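Local coordinates for uncharacterized protein (Parabacteroides merdae, PDB 4R7F), which is of unknown function but combines three immunoglobulin-like beta-sandwich domains, the first probably related to the N-terminal domain of type 9 secretion system plug proteins, at residues Gln347-Pro352 and Gly358-Ile363; Arg191-Thr196 and Leu216-Gly221; Glu312-Val317 and Lys335-Lys340; Ala62-Ser67 and Phe184-Asn189. All coordinates share one frame; numbering follows the deposited sequence.

Interaction 1 (Gln347-Pro352 and Gly358-Ile363); sequences QYLFVP and GQTGPI
Phe-350 and Gln-359 form an isolated antiparallel bridge, a hydrogen-bonded pair, between the end of strand 342-352 and the loop that follows it. Phe-350 N donates to Gln-359 O over 3.1 Å in the carbonyl plane, on a lone pair, and the bond is nearly straight. The return bond from Gln-359 N to Phe-350 O is shorter, 2.8 Å, but more bent, with its donor tilted 26° from the carbonyl plane. Gln-359 O has a second donor, a water 2.7 Å away that also donates to Tyr-348 O and accepts from Ile-363 N, so that one molecule ties the returning loop to the strand.

The side chains of Phe-350 and Gln-359 run side by side, and OE1 of the glutamine lies at the ring edge, 4.0 Å from Phe-350 CD2. Phe-350 CB touches Pro-362 CG, and with CG anti to the backbone N (chi1 179°) the ring brings CD2 to the same atom, the two side chains crossing at about a right angle. Further back, Tyr-348 CB meets Ile-363 CG2 at 3.7 Å, while Leu-349 CD2 lies 3.6 Å from the methyl CG2 of Thr-360.

A second shell fixes the polar ends: Thr-360 OG1 bonds to Asn-366, Gln-347 NE2 to Asn-310 and Tyr-348 OH to Asp-256. Strand 342-352 pairs antiparallel with strand 305-310, through Leu-349 with Tyr-308 among others. Tyr-348 and Ile-363 both reach Leu-297 of strand 290-298, which belongs to another sheet, so the contact lies where two sheets meet, consistent with a beta-sandwich.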
loop_
_atom_site.group_PDB
_atom_site.type_symbol
_atom_site.label_atom_id
_atom_site.label_comp_id
_atom_site.label_asym_id
_atom_site.label_seq_id
_atom_site.Cartn_x
_atom_site.Cartn_y
_atom_site.Cartn_z
ATOM N N GLN A 347 18.515 -0.618 -10.471
ATOM C CA GLN A 347 18.974 -1.985 -10.446
ATOM C C GLN A 347 19.630 -2.308 -11.766
ATOM O O GLN A 347 19.647 -1.502 -12.721
ATOM C CB GLN A 347 17.815 -2.931 -10.201
ATOM C CG GLN A 347 16.884 -3.011 -11.372
ATOM C CD GLN A 347 15.689 -3.928 -11.153
ATOM O OE1 GLN A 347 15.600 -4.673 -10.174
ATOM N NE2 GLN A 347 14.754 -3.875 -12.088
ATOM N N TYR A 348 20.139 -3.520 -11.820
ATOM C CA TYR A 348 20.922 -3.987 -12.915
ATOM C C TYR A 348 20.249 -5.214 -13.515
ATOM O O TYR A 348 20.089 -6.228 -12.850
ATOM C CB TYR A 348 22.311 -4.365 -12.405
ATOM C CG TYR A 348 23.150 -3.213 -11.872
ATOM C CD1 TYR A 348 23.717 -2.243 -12.720
ATOM C CD2 TYR A 348 23.437 -3.132 -10.525
ATOM C CE1 TYR A 348 24.509 -1.230 -12.207
ATOM C CE2 TYR A 348 24.212 -2.120 -10.017
ATOM C CZ TYR A 348 24.739 -1.170 -10.838
ATOM O OH TYR A 348 25.528 -0.200 -10.253
ATOM N N LEU A 349 19.873 -5.116 -14.778
ATOM C CA LEU A 349 19.225 -6.211 -15.457
ATOM C C LEU A 349 20.175 -6.788 -16.485
ATOM O O LEU A 349 20.904 -6.067 -17.121
ATOM C CB LEU A 349 17.969 -5.724 -16.170
ATOM C CG LEU A 349 16.798 -5.222 -15.339
ATOM C CD1 LEU A 349 15.659 -4.856 -16.295
ATOM C CD2 LEU A 349 16.335 -6.285 -14.360
ATOM N N PHE A 350 20.124 -8.095 -16.635
ATOM C CA PHE A 350 20.822 -8.836 -17.654
ATOM C C PHE A 350 19.862 -9.157 -18.817
ATOM O O PHE A 350 18.772 -9.676 -18.593
ATOM C CB PHE A 350 21.305 -10.152 -17.018
ATOM C CG PHE A 350 22.025 -11.051 -17.945
ATOM C CD1 PHE A 350 23.288 -10.719 -18.411
ATOM C CD2 PHE A 350 21.450 -12.240 -18.358
ATOM C CE1 PHE A 350 23.966 -11.557 -19.289
ATOM C CE2 PHE A 350 22.122 -13.082 -19.228
ATOM C CZ PHE A 350 23.389 -12.745 -19.680
ATOM N N VAL A 351 20.281 -8.901 -20.046
ATOM C CA VAL A 351 19.490 -9.264 -21.235
ATOM C C VAL A 351 20.306 -10.279 -22.014
ATOM O O VAL A 351 21.383 -9.933 -22.509
ATOM C CB VAL A 351 19.209 -8.055 -22.132
ATOM C CG1 VAL A 351 18.383 -8.468 -23.338
ATOM C CG2 VAL A 351 18.496 -6.969 -21.348
ATOM N N PRO A 352 19.833 -11.543 -22.082
ATOM C CA PRO A 352 20.515 -12.631 -22.789
ATOM C C PRO A 352 20.626 -12.257 -24.246
ATOM O O PRO A 352 19.802 -11.490 -24.712
ATOM C CB PRO A 352 19.589 -13.865 -22.604
ATOM C CG PRO A 352 18.630 -13.481 -21.575
ATOM C CD PRO A 352 18.559 -11.979 -21.502
ATOM N N GLY A 358 14.737 -8.279 -20.011
ATOM C CA GLY A 358 15.727 -8.192 -18.937
ATOM C C GLY A 358 15.377 -9.089 -17.761
ATOM O O GLY A 358 14.203 -9.337 -17.456
ATOM N N GLN A 359 16.413 -9.568 -17.103
ATOM C CA GLN A 359 16.263 -10.489 -15.985
ATOM C C GLN A 359 16.886 -9.902 -14.740
ATOM O O GLN A 359 18.009 -9.417 -14.786
ATOM C CB GLN A 359 17.021 -11.761 -16.305
ATOM C CG GLN A 359 16.372 -12.664 -17.342
ATOM C CD GLN A 359 17.304 -13.812 -17.802
ATOM O OE1 GLN A 359 18.250 -14.198 -17.110
ATOM N NE2 GLN A 359 17.045 -14.333 -18.977
ATOM N N THR A 360 16.162 -9.945 -13.635
ATOM C CA THR A 360 16.679 -9.586 -12.313
ATOM C C THR A 360 17.526 -10.729 -11.711
ATOM O O THR A 360 18.296 -10.537 -10.772
ATOM C CB THR A 360 15.481 -9.337 -11.370
ATOM O OG1 THR A 360 14.498 -10.341 -11.648
ATOM C CG2 THR A 360 14.886 -7.984 -11.599
ATOM N N GLY A 361 17.361 -11.936 -12.218
ATOM C CA GLY A 361 17.961 -13.084 -11.562
ATOM C C GLY A 361 19.470 -13.052 -11.391
ATOM O O GLY A 361 19.981 -13.341 -10.318
ATOM N N PRO A 362 20.194 -12.756 -12.468
ATOM C CA PRO A 362 21.661 -12.923 -12.403
ATOM C C PRO A 362 22.380 -11.948 -11.455
ATOM O O PRO A 362 23.265 -12.350 -10.732
ATOM C CB PRO A 362 22.094 -12.726 -13.857
ATOM C CG PRO A 362 20.898 -13.070 -14.675
ATOM C CD PRO A 362 19.719 -12.576 -13.855
ATOM N N ILE A 363 21.968 -10.690 -11.403
ATOM C CA ILE A 363 22.640 -9.713 -10.533
ATOM C C ILE A 363 21.858 -9.307 -9.266
ATOM O O ILE A 363 22.452 -9.062 -8.202
ATOM C CB ILE A 363 22.939 -8.469 -11.381
ATOM C CG1 ILE A 363 23.867 -8.890 -12.526
ATOM C CG2 ILE A 363 23.532 -7.347 -10.531
ATOM C CD1 ILE A 363 23.801 -8.001 -13.730
HETATM O O HOH W 1 20.142 -9.075 -13.220
#

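Interaction 2 (Arg191-Thr196 and Leu216-Gly221); sequences RDNAVT and LIFPAG
Asn-193 is the first residue along 191-196 to meet Phe-218, and it stands third in the type I beta turn from Arg-191 to Ala-194. That turn is closed by a backbone bond of 3.3 Å from Ala-194 N to Arg-191 O. Its geometry brings Asn-193 O to 3.5 Å from Phe-218 CE2, at a slant to the ring. The asparagine side chain also comes to this ring, ND2 lying 4.1 Å from Phe-218 CD2 with amide and ring planes 75° apart. No bond to the phenylalanine results; ND2 is instead hydrogen-bonded to Gln-187 OE1, which holds the amide in place.

Ala-194 then turns its methyl away, and Val-195 points back. The two branches of Val-195 divide the work. With CG1 anti to the backbone N (chi1 176°), CG2 comes at a slant to Phe-218 CZ, 3.6 Å away, and CG1 makes a looser contact with Leu-216 CD2 at 4.2 Å. Replacing Phe-218 by a serine would remove the whole ring and would probably leave Val-195 CG2 and Asn-193 O beside a gap.

No hydrogen bond spans the two segments, and the join is made by packing. Each segment is nevertheless tied to a strand by its backbone: Val-195 bonds to Val-185 of strand 181-187, whereas Leu-216 and Phe-218 bond to Val-163 and Gln-161 of strand 160-168. The Phe-218 ring also meets that of Tyr-374 on strand 373-380, so the contact lies between two sheets, consistent with an immunoglobulin-like sandwich.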
loop_
_atom_site.group_PDB
_atom_site.type_symbol
_atom_site.label_atom_id
_atom_site.label_comp_id
_atom_site.label_asym_id
_atom_site.label_seq_id
_atom_site.Cartn_x
_atom_site.Cartn_y
_atom_site.Cartn_z
ATOM N N ARG A 191 8.299 -2.288 -19.552
ATOM C CA ARG A 191 7.771 -2.881 -20.769
ATOM C C ARG A 191 8.535 -4.068 -21.218
ATOM O O ARG A 191 7.995 -4.905 -21.889
ATOM C CB ARG A 191 7.741 -1.877 -21.893
ATOM C CG ARG A 191 6.704 -0.793 -21.633
ATOM C CD ARG A 191 6.222 -0.235 -22.950
ATOM N NE ARG A 191 5.415 0.962 -22.783
ATOM C CZ ARG A 191 4.934 1.675 -23.804
ATOM N NH1 ARG A 191 5.213 1.325 -25.063
ATOM N NH2 ARG A 191 4.192 2.753 -23.562
ATOM N N ASP A 192 9.804 -4.160 -20.858
ATOM C CA ASP A 192 10.653 -5.209 -21.414
ATOM C C ASP A 192 10.178 -6.626 -21.098
ATOM O O ASP A 192 10.340 -7.526 -21.929
ATOM C CB ASP A 192 12.092 -5.008 -20.955
ATOM C CG ASP A 192 12.270 -5.239 -19.455
ATOM O OD1 ASP A 192 11.914 -4.345 -18.672
ATOM O OD2 ASP A 192 12.794 -6.304 -19.066
ATOM N N ASN A 193 9.627 -6.851 -19.901
ATOM C CA ASN A 193 9.134 -8.194 -19.544
ATOM C C ASN A 193 7.619 -8.229 -19.308
ATOM O O ASN A 193 7.112 -9.050 -18.524
ATOM C CB ASN A 193 9.879 -8.739 -18.341
ATOM C CG ASN A 193 9.522 -8.009 -17.056
ATOM O OD1 ASN A 193 9.053 -6.880 -17.089
ATOM N ND2 ASN A 193 9.719 -8.667 -15.920
ATOM N N ALA A 194 6.903 -7.351 -20.011
ATOM C CA ALA A 194 5.452 -7.263 -19.900
ATOM C C ALA A 194 4.784 -8.470 -20.548
ATOM O O ALA A 194 5.370 -9.143 -21.369
ATOM C CB ALA A 194 4.947 -5.986 -20.524
ATOM N N VAL A 195 3.542 -8.737 -20.167
ATOM C CA VAL A 195 2.828 -9.903 -20.624
ATOM C C VAL A 195 1.518 -9.474 -21.291
ATOM O O VAL A 195 0.850 -8.527 -20.836
ATOM C CB VAL A 195 2.507 -10.826 -19.419
ATOM C CG1 VAL A 195 1.669 -12.009 -19.849
ATOM C CG2 VAL A 195 3.778 -11.316 -18.769
ATOM N N THR A 196 1.144 -10.217 -22.324
ATOM C CA THR A 196 -0.113 -10.042 -23.043
ATOM C C THR A 196 -0.466 -11.348 -23.764
ATOM O O THR A 196 0.117 -12.395 -23.466
ATOM C CB THR A 196 -0.059 -8.856 -24.005
ATOM O OG1 THR A 196 -1.357 -8.643 -24.556
ATOM C CG2 THR A 196 0.914 -9.113 -25.142
ATOM N N LEU A 216 1.482 -15.498 -16.415
ATOM C CA LEU A 216 1.347 -14.476 -15.406
ATOM C C LEU A 216 2.258 -14.720 -14.222
ATOM O O LEU A 216 2.094 -14.096 -13.171
ATOM C CB LEU A 216 -0.102 -14.310 -14.977
ATOM C CG LEU A 216 -0.939 -13.541 -15.981
ATOM C CD1 LEU A 216 -2.375 -13.505 -15.535
ATOM C CD2 LEU A 216 -0.413 -12.136 -16.187
ATOM N N ILE A 217 3.250 -15.581 -14.425
ATOM C CA ILE A 217 4.265 -15.851 -13.437
ATOM C C ILE A 217 5.533 -15.093 -13.820
ATOM O O ILE A 217 6.104 -15.295 -14.877
ATOM C CB ILE A 217 4.570 -17.349 -13.324
ATOM C CG1 ILE A 217 3.308 -18.105 -12.921
ATOM C CG2 ILE A 217 5.632 -17.569 -12.263
ATOM C CD1 ILE A 217 3.504 -19.601 -12.756
ATOM N N PHE A 218 5.960 -14.212 -12.938
ATOM C CA PHE A 218 7.068 -13.308 -13.184
ATOM C C PHE A 218 8.194 -13.688 -12.276
ATOM O O PHE A 218 7.939 -14.150 -11.167
ATOM C CB PHE A 218 6.660 -11.919 -12.778
ATOM C CG PHE A 218 5.739 -11.265 -13.726
ATOM C CD1 PHE A 218 4.372 -11.450 -13.618
ATOM C CD2 PHE A 218 6.225 -10.398 -14.675
ATOM C CE1 PHE A 218 3.493 -10.816 -14.482
ATOM C CE2 PHE A 218 5.364 -9.776 -15.570
ATOM C CZ PHE A 218 3.990 -9.991 -15.470
ATOM N N PRO A 219 9.439 -13.440 -12.689
ATOM C CA PRO A 219 10.488 -13.584 -11.647
ATOM C C PRO A 219 10.345 -12.494 -10.593
ATOM O O PRO A 219 9.964 -11.359 -10.912
ATOM C CB PRO A 219 11.790 -13.433 -12.426
ATOM C CG PRO A 219 11.388 -12.739 -13.694
ATOM C CD PRO A 219 10.006 -13.197 -14.018
ATOM N N ALA A 220 10.625 -12.843 -9.343
ATOM C CA ALA A 220 10.280 -11.981 -8.232
ATOM C C ALA A 220 11.214 -10.811 -8.056
ATOM O O ALA A 220 10.830 -9.773 -7.482
ATOM C CB ALA A 220 10.165 -12.778 -6.945
ATOM N N GLY A 221 12.451 -10.951 -8.519
ATOM C CA GLY A 221 13.434 -9.870 -8.353
ATOM C C GLY A 221 13.720 -9.574 -6.900
ATOM O O GLY A 221 13.587 -10.458 -6.021
#

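Interaction 3 (Glu312-Val317 and Lys335-Lys340); sequences ELFNNV and KAVLLK
Phe-314 and Val-337 approach from opposite directions, the ring reaching out from the loop and the valine rising from strand 332-340. Atom CZ of Phe-314 settles at the fork of the valine, 4.1 Å from Val-337 CG2 and equally far from its CG1. Two residues earlier on the strand, the aliphatic part of Lys-335 comes obliquely to the same ring atom, with CE 4.3 Å from Phe-314 CZ, while its NZ is hydrogen-bonded to Lys-323 O.

Lys-335, Val-337 and Leu-339 alternate along the strand and so share the face turned to the loop, which leaves strand 305-310 of another sheet, consistent with the immunoglobulin-like beta-sandwich fold of the protein.

Leu-313 meets Leu-339 methyl to methyl, CD1 to CD1 at 4.1 Å, the side chains slanting across each other. A chi1 of 81° sets Leu-313 CG between its backbone N and carbonyl carbon and sends the branch toward the strand. Leu-313 and Phe-314 sit on a tight stretch of backbone: Glu-312 and Leu-313 form a short 3-10 segment, and Asn-315 N donates to Glu-312 O at 2.8 Å. Val-317 N bonds to Phe-314 O at 3.0 Å across Asn-315 and Asn-316, both in the left-handed helical conformation.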
loop_
_atom_site.group_PDB
_atom_site.type_symbol
_atom_site.label_atom_id
_atom_site.label_comp_id
_atom_site.label_asym_id
_atom_site.label_seq_id
_atom_site.Cartn_x
_atom_site.Cartn_y
_atom_site.Cartn_z
ATOM N N GLU A 312 13.377 4.321 -13.356
ATOM C CA GLU A 312 12.709 5.514 -13.907
ATOM C C GLU A 312 13.807 6.472 -14.425
ATOM O O GLU A 312 13.607 7.212 -15.355
ATOM C CB GLU A 312 11.766 6.191 -12.854
ATOM C CG GLU A 312 10.627 7.112 -13.385
ATOM C CD GLU A 312 10.134 8.219 -12.408
ATOM O OE1 GLU A 312 10.313 8.132 -11.177
ATOM O OE2 GLU A 312 9.565 9.225 -12.885
ATOM N N LEU A 313 14.995 6.442 -13.828
ATOM C CA LEU A 313 16.096 7.300 -14.302
ATOM C C LEU A 313 16.445 7.155 -15.798
ATOM O O LEU A 313 16.978 8.074 -16.378
ATOM C CB LEU A 313 17.374 7.086 -13.496
ATOM C CG LEU A 313 18.331 5.923 -13.759
ATOM C CD1 LEU A 313 19.562 6.087 -12.861
ATOM C CD2 LEU A 313 17.641 4.580 -13.502
ATOM N N PHE A 314 16.187 5.990 -16.387
ATOM C CA PHE A 314 16.271 5.813 -17.843
ATOM C C PHE A 314 14.901 5.468 -18.448
ATOM O O PHE A 314 14.830 4.846 -19.501
ATOM C CB PHE A 314 17.200 4.673 -18.158
ATOM C CG PHE A 314 18.621 5.003 -17.988
ATOM C CD1 PHE A 314 19.253 5.805 -18.902
ATOM C CD2 PHE A 314 19.341 4.489 -16.921
ATOM C CE1 PHE A 314 20.590 6.095 -18.759
ATOM C CE2 PHE A 314 20.671 4.799 -16.764
ATOM C CZ PHE A 314 21.299 5.590 -17.687
ATOM N N ASN A 315 13.818 5.839 -17.763
ATOM C CA ASN A 315 12.462 5.551 -18.234
ATOM C C ASN A 315 12.230 4.057 -18.468
ATOM O O ASN A 315 11.434 3.648 -19.330
ATOM C CB ASN A 315 12.196 6.356 -19.509
ATOM C CG ASN A 315 12.429 7.841 -19.301
ATOM O OD1 ASN A 315 13.392 8.439 -19.818
ATOM N ND2 ASN A 315 11.558 8.441 -18.523
ATOM N N ASN A 316 12.943 3.230 -17.706
ATOM C CA ASN A 316 12.865 1.782 -17.913
ATOM C C ASN A 316 13.075 1.310 -19.380
ATOM O O ASN A 316 12.567 0.293 -19.791
ATOM C CB ASN A 316 11.573 1.241 -17.304
ATOM C CG ASN A 316 11.620 1.223 -15.782
ATOM O OD1 ASN A 316 12.649 0.950 -15.177
ATOM N ND2 ASN A 316 10.524 1.544 -15.175
ATOM N N VAL A 317 13.877 2.060 -20.135
ATOM C CA VAL A 317 14.293 1.678 -21.479
ATOM C C VAL A 317 15.627 0.926 -21.441
ATOM O O VAL A 317 16.601 1.379 -20.847
ATOM C CB VAL A 317 14.379 2.950 -22.366
ATOM C CG1 VAL A 317 14.935 2.685 -23.772
ATOM C CG2 VAL A 317 13.009 3.620 -22.427
ATOM N N LYS A 335 29.494 2.960 -15.296
ATOM C CA LYS A 335 28.831 3.978 -16.070
ATOM C C LYS A 335 28.750 5.330 -15.324
ATOM O O LYS A 335 28.526 5.394 -14.096
ATOM C CB LYS A 335 27.433 3.488 -16.486
ATOM C CG LYS A 335 26.739 4.378 -17.517
ATOM C CD LYS A 335 25.468 3.733 -18.059
ATOM C CE LYS A 335 25.024 4.341 -19.369
ATOM N NZ LYS A 335 25.660 3.680 -20.532
ATOM N N ALA A 336 28.930 6.398 -16.107
ATOM C CA ALA A 336 28.791 7.796 -15.655
ATOM C C ALA A 336 27.510 8.307 -16.233
ATOM O O ALA A 336 27.294 8.168 -17.428
ATOM C CB ALA A 336 29.936 8.651 -16.180
ATOM N N VAL A 337 26.662 8.899 -15.402
ATOM C CA VAL A 337 25.382 9.424 -15.860
ATOM C C VAL A 337 25.155 10.799 -15.239
ATOM O O VAL A 337 25.253 10.969 -14.028
ATOM C CB VAL A 337 24.240 8.498 -15.372
ATOM C CG1 VAL A 337 22.904 8.952 -15.941
ATOM C CG2 VAL A 337 24.559 7.073 -15.749
ATOM N N LEU A 338 24.802 11.772 -16.053
ATOM C CA LEU A 338 24.435 13.070 -15.531
ATOM C C LEU A 338 22.974 13.031 -15.057
ATOM O O LEU A 338 22.053 12.853 -15.842
ATOM C CB LEU A 338 24.618 14.138 -16.602
ATOM C CG LEU A 338 24.472 15.597 -16.154
ATOM C CD1 LEU A 338 25.726 16.063 -15.427
ATOM C CD2 LEU A 338 24.197 16.523 -17.328
ATOM N N LEU A 339 22.817 13.255 -13.762
ATOM C CA LEU A 339 21.579 13.134 -13.026
ATOM C C LEU A 339 21.350 14.368 -12.139
ATOM O O LEU A 339 22.292 14.947 -11.545
ATOM C CB LEU A 339 21.622 11.881 -12.124
ATOM C CG LEU A 339 21.616 10.537 -12.870
ATOM C CD1 LEU A 339 21.811 9.373 -11.921
ATOM C CD2 LEU A 339 20.322 10.358 -13.635
ATOM N N LYS A 340 20.084 14.754 -12.072
ATOM C CA LYS A 340 19.606 15.788 -11.165
ATOM C C LYS A 340 19.523 15.235 -9.759
ATOM O O LYS A 340 19.079 14.102 -9.530
ATOM C CB LYS A 340 18.240 16.265 -11.625
ATOM C CG LYS A 340 17.746 17.561 -11.024
ATOM C CD LYS A 340 16.356 17.896 -11.578
ATOM C CE LYS A 340 15.979 19.346 -11.338
ATOM N NZ LYS A 340 14.985 19.836 -12.325
#

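Interaction 4 (Ala62-Ser67 and Phe184-Asn189); sequences ADWTQS and FVYQDN
Asp-63, whose CB rests against the Phe-184 ring, has its OD1 gripped by two donors of Thr-65, the hydroxyl OG1 at 2.7 Å and the backbone N at 3.2 Å. The second bond makes this an Asx turn, in the loop after strand 53-60 of the first domain, which here packs on strand 181-187, which belongs to a different sheet. The hydroxyl meets OD1 on its syn side, whereas the backbone N comes from above the carboxylate plane, 52° out of it. A chi1 of 68° puts the carboxylate between the backbone N and carbonyl carbon, leading it away from the strand toward Thr-65.

On the strand side Phe-184 carries more of the contact than Tyr-186. Ala-62 O lies over one face of its ring, 3.5 Å above the plane and displaced toward the rim, and Ala-62 CB is 3.8 Å from Phe-184 CE1. At the next residue, Asp-63 CA comes to 3.7 Å from Phe-184 CZ. An alanine in place of Asp-63 would keep CB beside the ring but would probably leave both donors of Thr-65 without their acceptor and let the turn lose its shape.

Tyr-186 points to the same loop. Its OH lies at the edge of the Trp-64 indole, near its plane and 4.0 Å from Trp-64 NE1, too long for a bond. The indole also makes a cation-pi contact with Arg-191. A water over the same Phe-184 face as Ala-62 O joins the two segments: it donates to that oxygen and sits 2.6 Å from Tyr-186 OH.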
loop_
_atom_site.group_PDB
_atom_site.type_symbol
_atom_site.label_atom_id
_atom_site.label_comp_id
_atom_site.label_asym_id
_atom_site.label_seq_id
_atom_site.Cartn_x
_atom_site.Cartn_y
_atom_site.Cartn_z
ATOM N N ALA A 62 -3.803 -0.765 -28.025
ATOM C CA ALA A 62 -3.387 -1.425 -26.806
ATOM C C ALA A 62 -1.895 -1.741 -26.784
ATOM O O ALA A 62 -1.254 -1.596 -25.750
ATOM C CB ALA A 62 -4.186 -2.689 -26.604
ATOM N N ASP A 63 -1.353 -2.148 -27.929
ATOM C CA ASP A 63 0.060 -2.512 -28.042
ATOM C C ASP A 63 1.005 -1.331 -28.300
ATOM O O ASP A 63 2.185 -1.527 -28.548
ATOM C CB ASP A 63 0.280 -3.610 -29.100
ATOM C CG ASP A 63 0.020 -3.135 -30.535
ATOM O OD1 ASP A 63 -0.452 -2.009 -30.755
ATOM O OD2 ASP A 63 0.272 -3.927 -31.454
ATOM N N TRP A 64 0.489 -0.118 -28.191
ATOM C CA TRP A 64 1.284 1.121 -28.321
ATOM C C TRP A 64 1.790 1.377 -29.731
ATOM O O TRP A 64 2.728 2.133 -29.913
ATOM C CB TRP A 64 2.413 1.180 -27.276
ATOM C CG TRP A 64 1.907 1.508 -25.933
ATOM C CD1 TRP A 64 1.643 0.628 -24.900
ATOM C CD2 TRP A 64 1.543 2.802 -25.454
ATOM N NE1 TRP A 64 1.147 1.313 -23.809
ATOM C CE2 TRP A 64 1.084 2.645 -24.118
ATOM C CE3 TRP A 64 1.560 4.074 -26.011
ATOM C CZ2 TRP A 64 0.674 3.714 -23.347
ATOM C CZ3 TRP A 64 1.150 5.145 -25.233
ATOM C CH2 TRP A 64 0.724 4.956 -23.908
ATOM N N THR A 65 1.165 0.737 -30.721
ATOM C CA THR A 65 1.255 1.193 -32.088
ATOM C C THR A 65 0.150 2.224 -32.303
ATOM O O THR A 65 -0.892 2.180 -31.634
ATOM C CB THR A 65 1.019 0.065 -33.102
ATOM O OG1 THR A 65 -0.299 -0.472 -32.948
ATOM C CG2 THR A 65 2.037 -1.034 -32.966
ATOM N N GLN A 66 0.362 3.125 -33.255
ATOM C CA GLN A 66 -0.606 4.197 -33.547
ATOM C C GLN A 66 -1.941 3.667 -34.052
ATOM O O GLN A 66 -1.977 2.779 -34.905
ATOM C CB GLN A 66 -0.041 5.153 -34.577
ATOM C CG GLN A 66 -0.871 6.409 -34.759
ATOM C CD GLN A 66 -0.169 7.447 -35.637
ATOM O OE1 GLN A 66 0.953 7.255 -36.100
ATOM N NE2 GLN A 66 -0.832 8.544 -35.858
ATOM N N SER A 67 -3.040 4.206 -33.520
ATOM C CA SER A 67 -4.349 3.755 -33.957
ATOM C C SER A 67 -4.664 4.426 -35.306
ATOM O O SER A 67 -3.924 5.293 -35.762
ATOM C CB SER A 67 -5.410 4.074 -32.904
ATOM O OG SER A 67 -5.773 5.431 -32.946
ATOM N N PHE A 184 -2.748 -6.189 -20.949
ATOM C CA PHE A 184 -1.317 -6.045 -20.711
ATOM C C PHE A 184 -1.078 -5.964 -19.232
ATOM O O PHE A 184 -1.795 -5.240 -18.523
ATOM C CB PHE A 184 -0.765 -4.785 -21.372
ATOM C CG PHE A 184 -0.636 -4.924 -22.853
ATOM C CD1 PHE A 184 -1.743 -4.887 -23.647
ATOM C CD2 PHE A 184 0.588 -5.196 -23.431
ATOM C CE1 PHE A 184 -1.642 -5.059 -25.019
ATOM C CE2 PHE A 184 0.702 -5.362 -24.809
ATOM C CZ PHE A 184 -0.421 -5.293 -25.599
ATOM N N VAL A 185 -0.064 -6.705 -18.783
ATOM C CA VAL A 185 0.364 -6.707 -17.396
ATOM C C VAL A 185 1.829 -6.288 -17.284
ATOM O O VAL A 185 2.705 -6.853 -17.919
ATOM C CB VAL A 185 0.120 -8.101 -16.779
ATOM C CG1 VAL A 185 0.579 -8.129 -15.348
ATOM C CG2 VAL A 185 -1.367 -8.438 -16.856
ATOM N N TYR A 186 2.098 -5.286 -16.461
ATOM C CA TYR A 186 3.432 -4.732 -16.365
ATOM C C TYR A 186 3.922 -4.855 -14.953
ATOM O O TYR A 186 3.213 -4.476 -14.023
ATOM C CB TYR A 186 3.421 -3.248 -16.759
ATOM C CG TYR A 186 2.958 -2.982 -18.170
ATOM C CD1 TYR A 186 3.846 -3.024 -19.230
ATOM C CD2 TYR A 186 1.653 -2.656 -18.450
ATOM C CE1 TYR A 186 3.446 -2.759 -20.534
ATOM C CE2 TYR A 186 1.236 -2.404 -19.754
ATOM C CZ TYR A 186 2.154 -2.452 -20.799
ATOM O OH TYR A 186 1.769 -2.233 -22.114
ATOM N N GLN A 187 5.141 -5.365 -14.803
ATOM C CA GLN A 187 5.799 -5.426 -13.511
ATOM C C GLN A 187 6.649 -4.189 -13.350
ATOM O O GLN A 187 7.416 -3.845 -14.261
ATOM C CB GLN A 187 6.702 -6.652 -13.436
ATOM C CG GLN A 187 7.378 -6.905 -12.108
ATOM C CD GLN A 187 8.381 -8.062 -12.174
ATOM O OE1 GLN A 187 9.088 -8.206 -13.142
ATOM N NE2 GLN A 187 8.439 -8.885 -11.127
ATOM N N ASP A 188 6.508 -3.517 -12.203
ATOM C CA ASP A 188 7.311 -2.327 -11.866
ATOM C C ASP A 188 7.470 -1.363 -13.059
ATOM O O ASP A 188 8.561 -0.862 -13.333
ATOM C CB ASP A 188 8.678 -2.716 -11.263
ATOM C CG ASP A 188 8.544 -3.603 -10.023
ATOM O OD1 ASP A 188 7.551 -3.445 -9.301
ATOM O OD2 ASP A 188 9.405 -4.483 -9.782
ATOM N N ASN A 189 6.364 -1.130 -13.768
ATOM C CA ASN A 189 6.338 -0.205 -14.891
ATOM C C ASN A 189 7.352 -0.479 -16.017
ATOM O O ASN A 189 7.800 0.448 -16.688
ATOM C CB ASN A 189 6.435 1.229 -14.340
ATOM C CG ASN A 189 5.082 1.708 -13.804
ATOM O OD1 ASN A 189 4.138 1.911 -14.564
ATOM N ND2 ASN A 189 4.976 1.826 -12.502
HETATM O O HOH W 2 -0.535 -1.529 -22.961
#

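In the fold
Interactions 1, 2 and 4 touch in a row. Asp-192 OD2 of interaction 2 accepts from Gly-358 N of interaction 1 at 2.9 Å, and Thr-360 packs on Gly-221. Interaction 2 also meets interaction 4, with Ala-194 CB 3.4 Å from Tyr-186 CD1. Interaction 3 lies farther off, its centre about 22 Å from that of interaction 4, yet Asn-316 ND2 makes a weak bond to Asn-189 O. Asn-189 OD1 bonds a Tris molecule, probably from the crystallisation liquor, which Tyr-186 approaches to about 4 Å. Bound magnesium comes within about 8 Å of the Gln-347 side chain and about 13 Å of that of Phe-218; a magnesium site is formed by Glu-223, Asp-269, Asp-271 and Gln-371.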